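Local coordinates for sister chromatid cohesion protein (Chaetomium thermophilum, PDB 5T8V) that probably loads cohesin onto chromatin as part of the cell cycle, and is present here as its C-terminal helical-repeat fragment, at residues Ala22-Ala27 / Thr60-Ala65; Val78-Leu83 / Lys144-Glu149; Ile84-Leu89 / Ala130-Arg135; Arg135-Gly140 / Glu149-Gln154. One frame throughout, in Å; residues are numbered along the deposited sequence.

Contact 1: residues Ala22-Ala27 / Thr60-Ala65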
loop_
_atom_site.group_PDB
_atom_site.type_symbol
_atom_site.label_atom_id
_atom_site.label_comp_id
_atom_site.label_asym_id
_atom_site.label_seq_id
_atom_site.Cartn_x
_atom_site.Cartn_y
_atom_site.Cartn_z
ATOM N N ALA A 22 78.907 -7.252 -6.033
ATOM C CA ALA A 22 79.540 -8.022 -4.967
ATOM C C ALA A 22 78.723 -9.265 -4.639
ATOM O O ALA A 22 79.231 -10.393 -4.691
ATOM C CB ALA A 22 79.717 -7.146 -3.726
ATOM N N TYR A 23 77.447 -9.079 -4.300
ATOM C CA TYR A 23 76.603 -10.222 -3.967
ATOM C C TYR A 23 76.569 -11.229 -5.110
ATOM O O TYR A 23 76.584 -12.444 -4.879
ATOM C CB TYR A 23 75.189 -9.754 -3.631
ATOM C CG TYR A 23 74.409 -10.781 -2.852
ATOM C CD1 TYR A 23 73.990 -11.962 -3.450
ATOM C CD2 TYR A 23 74.102 -10.576 -1.515
ATOM C CE1 TYR A 23 73.288 -12.906 -2.741
ATOM C CE2 TYR A 23 73.398 -11.516 -0.797
ATOM C CZ TYR A 23 72.992 -12.678 -1.415
ATOM O OH TYR A 23 72.291 -13.620 -0.706
ATOM N N LEU A 24 76.519 -10.740 -6.348
ATOM C CA LEU A 24 76.497 -11.622 -7.510
ATOM C C LEU A 24 77.742 -12.499 -7.550
ATOM O O LEU A 24 77.651 -13.726 -7.695
ATOM C CB LEU A 24 76.383 -10.783 -8.782
ATOM C CG LEU A 24 75.998 -11.484 -10.081
ATOM C CD1 LEU A 24 74.511 -11.799 -10.092
ATOM C CD2 LEU A 24 76.374 -10.613 -11.272
ATOM N N GLN A 25 78.921 -11.885 -7.420
ATOM C CA GLN A 25 80.158 -12.658 -7.402
ATOM C C GLN A 25 80.153 -13.670 -6.264
ATOM O O GLN A 25 80.527 -14.834 -6.457
ATOM C CB GLN A 25 81.362 -11.723 -7.284
ATOM C CG GLN A 25 81.525 -10.765 -8.458
ATOM C CD GLN A 25 81.649 -11.481 -9.789
ATOM O OE1 GLN A 25 82.228 -12.564 -9.875
ATOM N NE2 GLN A 25 81.094 -10.882 -10.837
ATOM N N ALA A 26 79.726 -13.247 -5.072
ATOM C CA ALA A 26 79.647 -14.170 -3.943
ATOM C C ALA A 26 78.759 -15.365 -4.269
ATOM O O ALA A 26 79.061 -16.500 -3.876
ATOM C CB ALA A 26 79.129 -13.440 -2.705
ATOM N N ALA A 27 77.658 -15.133 -4.987
ATOM C CA ALA A 27 76.772 -16.232 -5.356
ATOM C C ALA A 27 77.436 -17.164 -6.361
ATOM O O ALA A 27 77.364 -18.390 -6.220
ATOM C CB ALA A 27 75.463 -15.681 -5.923
ATOM N N THR A 60 66.367 -14.439 -3.099
ATOM C CA THR A 60 65.637 -13.283 -2.583
ATOM C C THR A 60 66.518 -12.041 -2.582
ATOM O O THR A 60 66.156 -11.005 -3.157
ATOM C CB THR A 60 65.120 -13.574 -1.171
ATOM O OG1 THR A 60 64.150 -14.626 -1.221
ATOM C CG2 THR A 60 64.482 -12.338 -0.557
ATOM N N LYS A 61 67.686 -12.125 -1.941
ATOM C CA LYS A 61 68.555 -10.955 -1.864
ATOM C C LYS A 61 68.955 -10.469 -3.255
ATOM O O LYS A 61 68.967 -9.258 -3.518
ATOM C CB LYS A 61 69.788 -11.269 -1.020
ATOM C CG LYS A 61 69.473 -11.470 0.459
ATOM C CD LYS A 61 70.627 -11.038 1.358
ATOM C CE LYS A 61 71.172 -12.195 2.181
ATOM N NZ LYS A 61 72.548 -11.917 2.682
ATOM N N LEU A 62 69.282 -11.394 -4.161
ATOM C CA LEU A 62 69.568 -10.993 -5.535
ATOM C C LEU A 62 68.399 -10.224 -6.133
ATOM O O LEU A 62 68.596 -9.221 -6.829
ATOM C CB LEU A 62 69.886 -12.216 -6.396
ATOM C CG LEU A 62 71.291 -12.813 -6.301
ATOM C CD1 LEU A 62 71.401 -14.020 -7.217
ATOM C CD2 LEU A 62 72.360 -11.784 -6.649
ATOM N N GLN A 63 67.173 -10.677 -5.874
ATOM C CA GLN A 63 66.007 -9.965 -6.385
ATOM C C GLN A 63 65.950 -8.548 -5.833
ATOM O O GLN A 63 65.707 -7.592 -6.579
ATOM C CB GLN A 63 64.734 -10.736 -6.040
ATOM C CG GLN A 63 64.598 -12.046 -6.796
ATOM C CD GLN A 63 63.631 -13.009 -6.135
ATOM O OE1 GLN A 63 62.888 -12.642 -5.224
ATOM N NE2 GLN A 63 63.639 -14.256 -6.593
ATOM N N SER A 64 66.181 -8.390 -4.528
ATOM C CA SER A 64 66.175 -7.055 -3.936
ATOM C C SER A 64 67.197 -6.148 -4.618
ATOM O O SER A 64 66.872 -5.033 -5.048
ATOM C CB SER A 64 66.453 -7.152 -2.435
ATOM O OG SER A 64 66.383 -5.876 -1.821
ATOM N N ALA A 65 68.441 -6.619 -4.732
ATOM C CA ALA A 65 69.479 -5.812 -5.366
ATOM C C ALA A 65 69.105 -5.457 -6.801
ATOM O O ALA A 65 69.297 -4.313 -7.241
ATOM C CB ALA A 65 70.810 -6.559 -5.322
#

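Contact 2: residues Val78-Leu83 / Lys144-Glu149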
loop_
_atom_site.group_PDB
_atom_site.type_symbol
_atom_site.label_atom_id
_atom_site.label_comp_id
_atom_site.label_asym_id
_atom_site.label_seq_id
_atom_site.Cartn_x
_atom_site.Cartn_y
_atom_site.Cartn_z
ATOM N N VAL A 78 74.946 -3.370 -15.507
ATOM C CA VAL A 78 75.273 -4.720 -15.055
ATOM C C VAL A 78 75.874 -5.494 -16.223
ATOM O O VAL A 78 75.275 -5.527 -17.308
ATOM C CB VAL A 78 74.035 -5.437 -14.493
ATOM C CG1 VAL A 78 74.325 -6.922 -14.249
ATOM C CG2 VAL A 78 73.586 -4.770 -13.204
ATOM N N PRO A 79 77.033 -6.130 -16.061
ATOM C CA PRO A 79 77.612 -6.891 -17.174
ATOM C C PRO A 79 76.626 -7.908 -17.724
ATOM O O PRO A 79 76.047 -8.706 -16.985
ATOM C CB PRO A 79 78.833 -7.566 -16.540
ATOM C CG PRO A 79 79.200 -6.688 -15.401
ATOM C CD PRO A 79 77.908 -6.135 -14.877
ATOM N N LEU A 80 76.431 -7.867 -19.042
ATOM C CA LEU A 80 75.531 -8.814 -19.693
ATOM C C LEU A 80 75.989 -10.249 -19.471
ATOM O O LEU A 80 75.207 -11.102 -19.035
ATOM C CB LEU A 80 75.452 -8.504 -21.188
ATOM C CG LEU A 80 74.700 -9.509 -22.066
ATOM C CD1 LEU A 80 73.203 -9.428 -21.810
ATOM C CD2 LEU A 80 75.027 -9.278 -23.530
ATOM N N ASP A 81 77.264 -10.531 -19.758
ATOM C CA ASP A 81 77.744 -11.910 -19.796
ATOM C C ASP A 81 77.449 -12.669 -18.509
ATOM O O ASP A 81 77.231 -13.886 -18.548
ATOM C CB ASP A 81 79.247 -11.931 -20.084
ATOM C CG ASP A 81 79.557 -12.170 -21.551
ATOM O OD1 ASP A 81 78.676 -11.916 -22.399
ATOM O OD2 ASP A 81 80.686 -12.610 -21.856
ATOM N N ASP A 82 77.433 -11.987 -17.364
ATOM C CA ASP A 82 77.168 -12.649 -16.094
ATOM C C ASP A 82 75.710 -12.522 -15.656
ATOM O O ASP A 82 75.376 -12.907 -14.530
ATOM C CB ASP A 82 78.113 -12.122 -15.005
ATOM C CG ASP A 82 77.899 -10.655 -14.683
ATOM O OD1 ASP A 82 76.776 -10.143 -14.870
ATOM O OD2 ASP A 82 78.869 -10.012 -14.224
ATOM N N LEU A 83 74.839 -11.989 -16.514
ATOM C CA LEU A 83 73.399 -12.106 -16.311
ATOM C C LEU A 83 72.839 -13.335 -17.014
ATOM O O LEU A 83 71.911 -13.974 -16.504
ATOM C CB LEU A 83 72.681 -10.849 -16.814
ATOM C CG LEU A 83 72.534 -9.691 -15.822
ATOM C CD1 LEU A 83 72.008 -8.451 -16.529
ATOM C CD2 LEU A 83 71.613 -10.066 -14.673
ATOM N N LYS A 144 68.848 -9.746 -26.507
ATOM C CA LYS A 144 67.919 -10.850 -26.712
ATOM C C LYS A 144 68.191 -12.023 -25.779
ATOM O O LYS A 144 67.277 -12.813 -25.515
ATOM C CB LYS A 144 67.981 -11.323 -28.166
ATOM C CG LYS A 144 67.709 -10.230 -29.192
ATOM C CD LYS A 144 66.278 -9.716 -29.113
ATOM C CE LYS A 144 66.007 -8.667 -30.182
ATOM N NZ LYS A 144 64.591 -8.208 -30.180
ATOM N N GLN A 145 69.419 -12.154 -25.271
ATOM C CA GLN A 145 69.749 -13.266 -24.388
ATOM C C GLN A 145 69.124 -13.129 -23.006
ATOM O O GLN A 145 69.237 -14.059 -22.202
ATOM C CB GLN A 145 71.268 -13.395 -24.245
ATOM C CG GLN A 145 72.016 -13.532 -25.563
ATOM C CD GLN A 145 72.563 -12.210 -26.067
ATOM O OE1 GLN A 145 71.954 -11.157 -25.876
ATOM N NE2 GLN A 145 73.724 -12.258 -26.707
ATOM N N LEU A 146 68.480 -12.000 -22.709
ATOM C CA LEU A 146 67.851 -11.771 -21.416
ATOM C C LEU A 146 66.356 -12.050 -21.430
ATOM O O LEU A 146 65.708 -11.935 -20.385
ATOM C CB LEU A 146 68.102 -10.330 -20.958
ATOM C CG LEU A 146 69.570 -9.906 -20.848
ATOM C CD1 LEU A 146 69.671 -8.465 -20.374
ATOM C CD2 LEU A 146 70.344 -10.830 -19.917
ATOM N N TYR A 147 65.796 -12.418 -22.580
ATOM C CA TYR A 147 64.381 -12.737 -22.708
ATOM C C TYR A 147 64.245 -14.146 -23.263
ATOM O O TYR A 147 64.896 -14.490 -24.255
ATOM C CB TYR A 147 63.671 -11.736 -23.623
ATOM C CG TYR A 147 63.749 -10.304 -23.143
ATOM C CD1 TYR A 147 64.869 -9.523 -23.405
ATOM C CD2 TYR A 147 62.703 -9.732 -22.432
ATOM C CE1 TYR A 147 64.944 -8.214 -22.970
ATOM C CE2 TYR A 147 62.769 -8.424 -21.993
ATOM C CZ TYR A 147 63.891 -7.670 -22.265
ATOM O OH TYR A 147 63.955 -6.366 -21.829
ATOM N N SER A 148 63.409 -14.958 -22.621
ATOM C CA SER A 148 63.148 -16.318 -23.081
ATOM C C SER A 148 61.690 -16.653 -22.822
ATOM O O SER A 148 61.223 -16.565 -21.681
ATOM C CB SER A 148 64.059 -17.331 -22.379
ATOM O OG SER A 148 63.604 -17.599 -21.066
ATOM N N GLU A 149 60.973 -17.036 -23.880
ATOM C CA GLU A 149 59.596 -17.488 -23.718
ATOM C C GLU A 149 59.522 -18.697 -22.794
ATOM O O GLU A 149 58.553 -18.850 -22.038
ATOM C CB GLU A 149 58.999 -17.821 -25.089
ATOM C CG GLU A 149 57.551 -17.388 -25.275
ATOM C CD GLU A 149 56.571 -18.241 -24.492
ATOM O OE1 GLU A 149 56.913 -19.396 -24.165
ATOM O OE2 GLU A 149 55.457 -17.754 -24.205
#

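Contact 3: residues Ile84-Leu89 / Ala130-Arg135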
loop_
_atom_site.group_PDB
_atom_site.type_symbol
_atom_site.label_atom_id
_atom_site.label_comp_id
_atom_site.label_asym_id
_atom_site.label_seq_id
_atom_site.Cartn_x
_atom_site.Cartn_y
_atom_site.Cartn_z
ATOM N N ILE A 84 73.389 -13.675 -18.183
ATOM C CA ILE A 84 73.047 -14.938 -18.827
ATOM C C ILE A 84 73.363 -16.101 -17.899
ATOM O O ILE A 84 72.643 -17.106 -17.871
ATOM C CB ILE A 84 73.790 -15.070 -20.171
ATOM C CG1 ILE A 84 73.239 -14.068 -21.187
ATOM C CG2 ILE A 84 73.675 -16.490 -20.731
ATOM C CD1 ILE A 84 74.229 -13.002 -21.585
ATOM N N TYR A 85 74.447 -15.987 -17.129
ATOM C CA TYR A 85 74.814 -17.056 -16.207
ATOM C C TYR A 85 73.788 -17.184 -15.087
ATOM O O TYR A 85 73.372 -18.297 -14.742
ATOM C CB TYR A 85 76.212 -16.799 -15.641
ATOM C CG TYR A 85 76.730 -17.900 -14.740
ATOM C CD1 TYR A 85 76.734 -19.224 -15.160
ATOM C CD2 TYR A 85 77.228 -17.614 -13.476
ATOM C CE1 TYR A 85 77.209 -20.234 -14.341
ATOM C CE2 TYR A 85 77.707 -18.615 -12.650
ATOM C CZ TYR A 85 77.696 -19.924 -13.089
ATOM O OH TYR A 85 78.171 -20.925 -12.273
ATOM N N LEU A 86 73.362 -16.057 -14.513
ATOM C CA LEU A 86 72.312 -16.104 -13.504
ATOM C C LEU A 86 71.037 -16.709 -14.077
ATOM O O LEU A 86 70.392 -17.547 -13.432
ATOM C CB LEU A 86 72.049 -14.701 -12.956
ATOM C CG LEU A 86 70.961 -14.568 -11.885
ATOM C CD1 LEU A 86 71.206 -15.520 -10.728
ATOM C CD2 LEU A 86 70.885 -13.134 -11.379
ATOM N N LEU A 87 70.663 -16.311 -15.296
ATOM C CA LEU A 87 69.496 -16.911 -15.933
ATOM C C LEU A 87 69.685 -18.407 -16.155
ATOM O O LEU A 87 68.707 -19.163 -16.153
ATOM C CB LEU A 87 69.200 -16.211 -17.262
ATOM C CG LEU A 87 68.478 -14.863 -17.168
ATOM C CD1 LEU A 87 68.448 -14.185 -18.528
ATOM C CD2 LEU A 87 67.059 -15.028 -16.629
ATOM N N ARG A 88 70.929 -18.854 -16.340
ATOM C CA ARG A 88 71.173 -20.283 -16.501
ATOM C C ARG A 88 70.999 -21.017 -15.178
ATOM O O ARG A 88 70.384 -22.088 -15.135
ATOM C CB ARG A 88 72.571 -20.524 -17.067
ATOM C CG ARG A 88 72.737 -21.903 -17.690
ATOM C CD ARG A 88 74.202 -22.291 -17.857
ATOM N NE ARG A 88 74.353 -23.496 -18.670
ATOM C CZ ARG A 88 74.123 -24.734 -18.238
ATOM N NH1 ARG A 88 73.721 -24.949 -16.991
ATOM N NH2 ARG A 88 74.290 -25.762 -19.059
ATOM N N LEU A 89 71.537 -20.463 -14.088
ATOM C CA LEU A 89 71.301 -21.051 -12.774
ATOM C C LEU A 89 69.809 -21.135 -12.479
ATOM O O LEU A 89 69.317 -22.162 -11.989
ATOM C CB LEU A 89 72.014 -20.232 -11.698
ATOM C CG LEU A 89 73.529 -20.075 -11.849
ATOM C CD1 LEU A 89 74.075 -19.164 -10.760
ATOM C CD2 LEU A 89 74.235 -21.425 -11.818
ATOM N N ALA A 130 62.451 -18.457 -10.738
ATOM C CA ALA A 130 61.523 -17.898 -11.715
ATOM C C ALA A 130 61.316 -16.412 -11.473
ATOM O O ALA A 130 61.372 -15.605 -12.410
ATOM C CB ALA A 130 60.186 -18.635 -11.656
ATOM N N ARG A 131 61.077 -16.029 -10.215
ATOM C CA ARG A 131 60.899 -14.612 -9.909
ATOM C C ARG A 131 62.092 -13.793 -10.394
ATOM O O ARG A 131 61.926 -12.733 -11.014
ATOM C CB ARG A 131 60.688 -14.418 -8.411
ATOM C CG ARG A 131 60.411 -12.975 -8.029
ATOM C CD ARG A 131 59.822 -12.858 -6.641
ATOM N NE ARG A 131 59.163 -11.568 -6.453
ATOM C CZ ARG A 131 59.727 -10.491 -5.915
ATOM N NH1 ARG A 131 60.985 -10.521 -5.491
ATOM N NH2 ARG A 131 59.025 -9.372 -5.796
ATOM N N THR A 132 63.308 -14.276 -10.129
ATOM C CA THR A 132 64.500 -13.570 -10.590
ATOM C C THR A 132 64.507 -13.437 -12.109
ATOM O O THR A 132 64.779 -12.357 -12.647
ATOM C CB THR A 132 65.759 -14.292 -10.107
ATOM O OG1 THR A 132 65.824 -14.229 -8.678
ATOM C CG2 THR A 132 67.016 -13.652 -10.691
ATOM N N SER A 133 64.220 -14.531 -12.821
ATOM C CA SER A 133 64.194 -14.472 -14.281
ATOM C C SER A 133 63.232 -13.394 -14.766
ATOM O O SER A 133 63.592 -12.546 -15.597
ATOM C CB SER A 133 63.803 -15.834 -14.851
ATOM O OG SER A 133 64.774 -16.815 -14.535
ATOM N N MET A 134 61.999 -13.407 -14.255
ATOM C CA MET A 134 61.016 -12.413 -14.673
ATOM C C MET A 134 61.523 -10.999 -14.411
ATOM O O MET A 134 61.515 -10.145 -15.307
ATOM C CB MET A 134 59.690 -12.652 -13.951
ATOM C CG MET A 134 59.082 -14.031 -14.185
ATOM S SD MET A 134 58.898 -14.457 -15.928
ATOM C CE MET A 134 60.209 -15.664 -16.121
ATOM N N ARG A 135 61.978 -10.733 -13.183
ATOM C CA ARG A 135 62.475 -9.397 -12.872
ATOM C C ARG A 135 63.585 -8.984 -13.831
ATOM O O ARG A 135 63.637 -7.829 -14.271
ATOM C CB ARG A 135 62.966 -9.338 -11.429
ATOM C CG ARG A 135 63.653 -8.032 -11.082
ATOM C CD ARG A 135 63.602 -7.768 -9.595
ATOM N NE ARG A 135 62.251 -7.444 -9.147
ATOM C CZ ARG A 135 61.867 -7.440 -7.874
ATOM N NH1 ARG A 135 62.726 -7.754 -6.913
ATOM N NH2 ARG A 135 60.618 -7.131 -7.560
#

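Contact 4: residues Arg135-Gly140 / Glu149-Gln154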
loop_
_atom_site.group_PDB
_atom_site.type_symbol
_atom_site.label_atom_id
_atom_site.label_comp_id
_atom_site.label_asym_id
_atom_site.label_seq_id
_atom_site.Cartn_x
_atom_site.Cartn_y
_atom_site.Cartn_z
ATOM N N ARG A 135 61.978 -10.733 -13.183
ATOM C CA ARG A 135 62.475 -9.397 -12.872
ATOM C C ARG A 135 63.585 -8.984 -13.831
ATOM O O ARG A 135 63.637 -7.829 -14.271
ATOM C CB ARG A 135 62.966 -9.338 -11.429
ATOM C CG ARG A 135 63.653 -8.032 -11.082
ATOM C CD ARG A 135 63.602 -7.768 -9.595
ATOM N NE ARG A 135 62.251 -7.444 -9.147
ATOM C CZ ARG A 135 61.867 -7.440 -7.874
ATOM N NH1 ARG A 135 62.726 -7.754 -6.913
ATOM N NH2 ARG A 135 60.618 -7.131 -7.560
ATOM N N ILE A 136 64.480 -9.913 -14.170
ATOM C CA ILE A 136 65.507 -9.624 -15.167
ATOM C C ILE A 136 64.864 -9.226 -16.487
ATOM O O ILE A 136 65.369 -8.352 -17.203
ATOM C CB ILE A 136 66.447 -10.834 -15.333
ATOM C CG1 ILE A 136 67.333 -10.972 -14.092
ATOM C CG2 ILE A 136 67.307 -10.689 -16.595
ATOM C CD1 ILE A 136 68.124 -12.262 -14.037
ATOM N N MET A 137 63.742 -9.858 -16.835
ATOM C CA MET A 137 63.005 -9.463 -18.029
ATOM C C MET A 137 62.182 -8.195 -17.830
ATOM O O MET A 137 61.524 -7.753 -18.778
ATOM C CB MET A 137 62.088 -10.600 -18.486
ATOM C CG MET A 137 62.800 -11.668 -19.296
ATOM S SD MET A 137 61.681 -12.918 -19.949
ATOM C CE MET A 137 61.302 -13.828 -18.457
ATOM N N CYS A 138 62.202 -7.598 -16.636
ATOM C CA CYS A 138 61.491 -6.353 -16.366
ATOM C C CYS A 138 62.442 -5.172 -16.179
ATOM O O CYS A 138 62.128 -4.229 -15.448
ATOM C CB CYS A 138 60.599 -6.505 -15.137
ATOM S SG CYS A 138 59.194 -7.599 -15.382
ATOM N N GLY A 139 63.599 -5.199 -16.837
ATOM C CA GLY A 139 64.597 -4.162 -16.653
ATOM C C GLY A 139 64.711 -3.186 -17.806
ATOM O O GLY A 139 65.427 -2.185 -17.706
ATOM N N GLY A 140 64.018 -3.461 -18.908
ATOM C CA GLY A 140 64.072 -2.600 -20.069
ATOM C C GLY A 140 65.289 -2.779 -20.952
ATOM O O GLY A 140 65.435 -2.033 -21.929
ATOM N N GLU A 149 60.973 -17.036 -23.880
ATOM C CA GLU A 149 59.596 -17.488 -23.718
ATOM C C GLU A 149 59.522 -18.697 -22.794
ATOM O O GLU A 149 58.553 -18.850 -22.038
ATOM C CB GLU A 149 58.999 -17.821 -25.089
ATOM C CG GLU A 149 57.551 -17.388 -25.275
ATOM C CD GLU A 149 56.571 -18.241 -24.492
ATOM O OE1 GLU A 149 56.913 -19.396 -24.165
ATOM O OE2 GLU A 149 55.457 -17.754 -24.205
ATOM N N ASN A 150 60.546 -19.553 -22.826
ATOM C CA ASN A 150 60.522 -20.774 -22.030
ATOM C C ASN A 150 60.554 -20.467 -20.538
ATOM O O ASN A 150 59.926 -21.174 -19.744
ATOM C CB ASN A 150 61.696 -21.671 -22.415
ATOM C CG ASN A 150 61.668 -23.002 -21.693
ATOM O OD1 ASN A 150 60.812 -23.846 -21.957
ATOM N ND2 ASN A 150 62.610 -23.199 -20.780
ATOM N N ALA A 151 61.283 -19.425 -20.132
ATOM C CA ALA A 151 61.298 -19.053 -18.721
ATOM C C ALA A 151 59.904 -18.652 -18.259
ATOM O O ALA A 151 59.441 -19.076 -17.192
ATOM C CB ALA A 151 62.295 -17.918 -18.482
ATOM N N ILE A 152 59.214 -17.834 -19.057
ATOM C CA ILE A 152 57.825 -17.505 -18.758
ATOM C C ILE A 152 57.000 -18.778 -18.645
ATOM O O ILE A 152 56.184 -18.927 -17.729
ATOM C CB ILE A 152 57.253 -16.555 -19.827
ATOM C CG1 ILE A 152 58.032 -15.236 -19.830
ATOM C CG2 ILE A 152 55.771 -16.289 -19.569
ATOM C CD1 ILE A 152 57.674 -14.305 -20.961
ATOM N N GLU A 153 57.201 -19.721 -19.569
ATOM C CA GLU A 153 56.442 -20.967 -19.525
ATOM C C GLU A 153 56.667 -21.698 -18.205
ATOM O O GLU A 153 55.716 -22.172 -17.571
ATOM C CB GLU A 153 56.831 -21.852 -20.710
ATOM C CG GLU A 153 55.712 -22.754 -21.200
ATOM C CD GLU A 153 54.553 -21.970 -21.785
ATOM O OE1 GLU A 153 54.771 -20.815 -22.210
ATOM O OE2 GLU A 153 53.426 -22.506 -21.816
ATOM N N GLN A 154 57.927 -21.796 -17.774
ATOM C CA GLN A 154 58.240 -22.468 -16.517
ATOM C C GLN A 154 57.573 -21.766 -15.340
ATOM O O GLN A 154 56.941 -22.409 -14.494
ATOM C CB GLN A 154 59.757 -22.520 -16.320
ATOM C CG GLN A 154 60.490 -23.358 -17.354
ATOM C CD GLN A 154 61.996 -23.169 -17.300
ATOM O OE1 GLN A 154 62.490 -22.100 -16.935
ATOM N NE2 GLN A 154 62.735 -24.211 -17.665
#

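Contact 1: residues Ala22-Ala27 / Thr60-Ala65
Lys61 is the first residue of 60-65 to meet the other helix, and its partner is Tyr23. The lysine chain runs across the phenol end of the ring at about a right angle. Lys61 CB lies 3.5 Å from Tyr23 CZ. Bends at chi2 (-149°) and chi3 keep the rest of the chain close to the ring, and Lys61 CD comes to 3.5 Å from Tyr23 CE2. Farther out, Lys61 CE is 3.4 Å from Tyr23 OH. The ammonium Lys61 NZ ends at the ring edge, in the ring plane, 3.6 Å from Tyr23 CE2. The lysine therefore uses mainly its methylenes here. Next comes Leu62, on the buried side. Its CD2 meets the ring nearer its root, 3.6 Å from Tyr23 CD1, from the same side of the ring plane as Lys61 CB. The approach is oblique. Leu62 CD2 also reaches Leu24 CD1 at 4.1 Å.

The two helices, 9-36 and 56-71, form a nearly antiparallel packed pair at the N-terminal end of this HEAT-repeat chain. Their local axes pass 10.4 Å apart at an angle of 153° between directions. Tyr23 bridges that spacing because its ring leaves the backbone opposite the N (chi1 -161°). An alanine at this position would remove the ring, so Leu62 CD2 and the Lys61 methylenes would probably lose their main common partner and the lysine chain could turn more freely.

Gln63 faces a different neighbour: its OE1 hydrogen-bonds Arg131 of helix 120-136.

Contact 2: residues Val78-Leu83 / Lys144-Glu149
In Leu80, CG stands opposite the backbone N (chi1 172°), which brings CD1 up against Leu146. In Leu146, CG stands opposite the carbonyl carbon (chi1 -57°), and this carries its two methyls towards 78-83. CD1 of Leu80 then rests against the branched end of Leu146, 3.7 Å from Leu146 CD2 and nearly as close to CG and CD1 of the same residue. The two side chains approach at a slant. Leu146 CD2 also touches Leu83, whose CB is 3.9 Å away.

This joins the turn that opens helix 81-96 to a short 3-10 segment, 144-146. That segment lies in the connection between helices 120-136 and 149-172 of the helical-repeat array. A backbone bond from Leu83 N to Leu80 O, 2.7 Å, holds the two leucines on one turn. Leu146 fits against both. A serine in place of Leu146 would probably leave Leu80 CD1 and Leu83 CB without their apolar partner and open a gap between the connection and the start of helix 81-96.

On the solvent side, Gln145 OE1 stays at 4.3 Å from Leu80 CD2. Arg141 packs on Leu80 and Leu146 and hydrogen-bonds Val78 O.

Contact 3: residues Ile84-Leu89 / Ala130-Arg135
CD2 of Leu86 meets CG2 of Thr132 at 4.0 Å, methyl against methyl, with the side chains at about a right angle. This is one apolar half of a buried contact. The threonine methyl stands opposite its own backbone N, while OG1 points another way, so the carbon branch is the one that meets the leucine. Leu87 makes the other half differently. Its CD2 sits against the backbone and CB of Ser133, 3.7 Å from Ser133 CA and 3.8 Å from Ser133 CB. The small serine allows a close approach, and the CA atoms of Leu87 and Ser133 are 6.1 Å apart.

The hydroxyls take their polar partners elsewhere. Ser133 OG is 3.6 Å from Leu87 CD2, a plain packing distance, and hydrogen-bonds Ala129 O one turn back in its own helix. Thr132 OG1 can accept from Gln63 NE2, while Gln59 OE1 and Arg128 O lie in bonding geometry as alternative or shared acceptors of its one proton. Both hydroxyls are thus satisfied inside the protein, although they sit in buried surroundings.

Leu86 also packs on Leu24 of helix 9-36 and Leu62 of helix 56-71. Helix 120-136 also packs on helix 190-213, where Met134 meets Met206 and Leu210. Helices packed layer on layer in this way are characteristic of the alpha-solenoid built by HEAT repeats.

Contact 4: residues Arg135-Gly140 / Glu149-Gln154
Met137 reaches Ala151 and Ile152 with the methyl at the end of its side chain. Its CG stands opposite the carbonyl carbon (chi1 -81°), and the chain then runs straight on to the sulfur (chi2 -175°). A bend at chi3 (-73°) turns CE off that line. Met137 CE then lies 3.8 Å from Ile152 CG1 and 4.2 Å from Ala151 CB. Ile152 meets it with its ethyl branch. CG1 is opposite the carbonyl carbon of the isoleucine, while CG2 is opposite the backbone N. The methionine and isoleucine chains are set obliquely to each other. Ala151 has only its CB to offer, which points towards Met137, so it adds a small surface beside the isoleucine.

Met137 lies where the chain leaves helix 120-136, within a type I beta turn from Ile136 to Gly139. One residue earlier, Cys138 N bonds Arg135 O at 2.8 Å. The chain comes back at the first turn of helix 149-172, so the contact joins the end region of one helix to the start of the next in the HEAT-repeat array. Ser148 is the N-cap of that second helix, and its OG hydrogen-bonds Ala151 N. Met137 and Ile152 are both buried. The methionine also packs on Tyr147 of the connecting loop, and Ile152 also packs on Leu210 of helix 190-213. Ile136, the neighbour of Met137, packs instead on Leu86 and Leu87 of helix 81-96.

The four contacts tie together neighbouring helices at the N-terminal end of the chain, about 65 to 75 Å from its centre. Contacts 2 and 3 both use helix 81-96, and their centres are 8 Å apart; Leu146 CA of contact 2 lies 3.8 Å from Leu87 CD1 of contact 3. Contacts 3 and 4 share Arg135, and Met134 CE approaches Ala151 O to 3.7 Å. A weak hydrogen bond from Arg135 NH1 to Gln63 O, 3.0 Å, ties both to contact 1. Contacts 2 and 4 share Glu149, with centres 10 Å apart. Contacts 1 and 4 are the farthest apart, 18 Å between centres. Arg135 also hydrogen-bonds a citrate, probably from the crystallisation liquor.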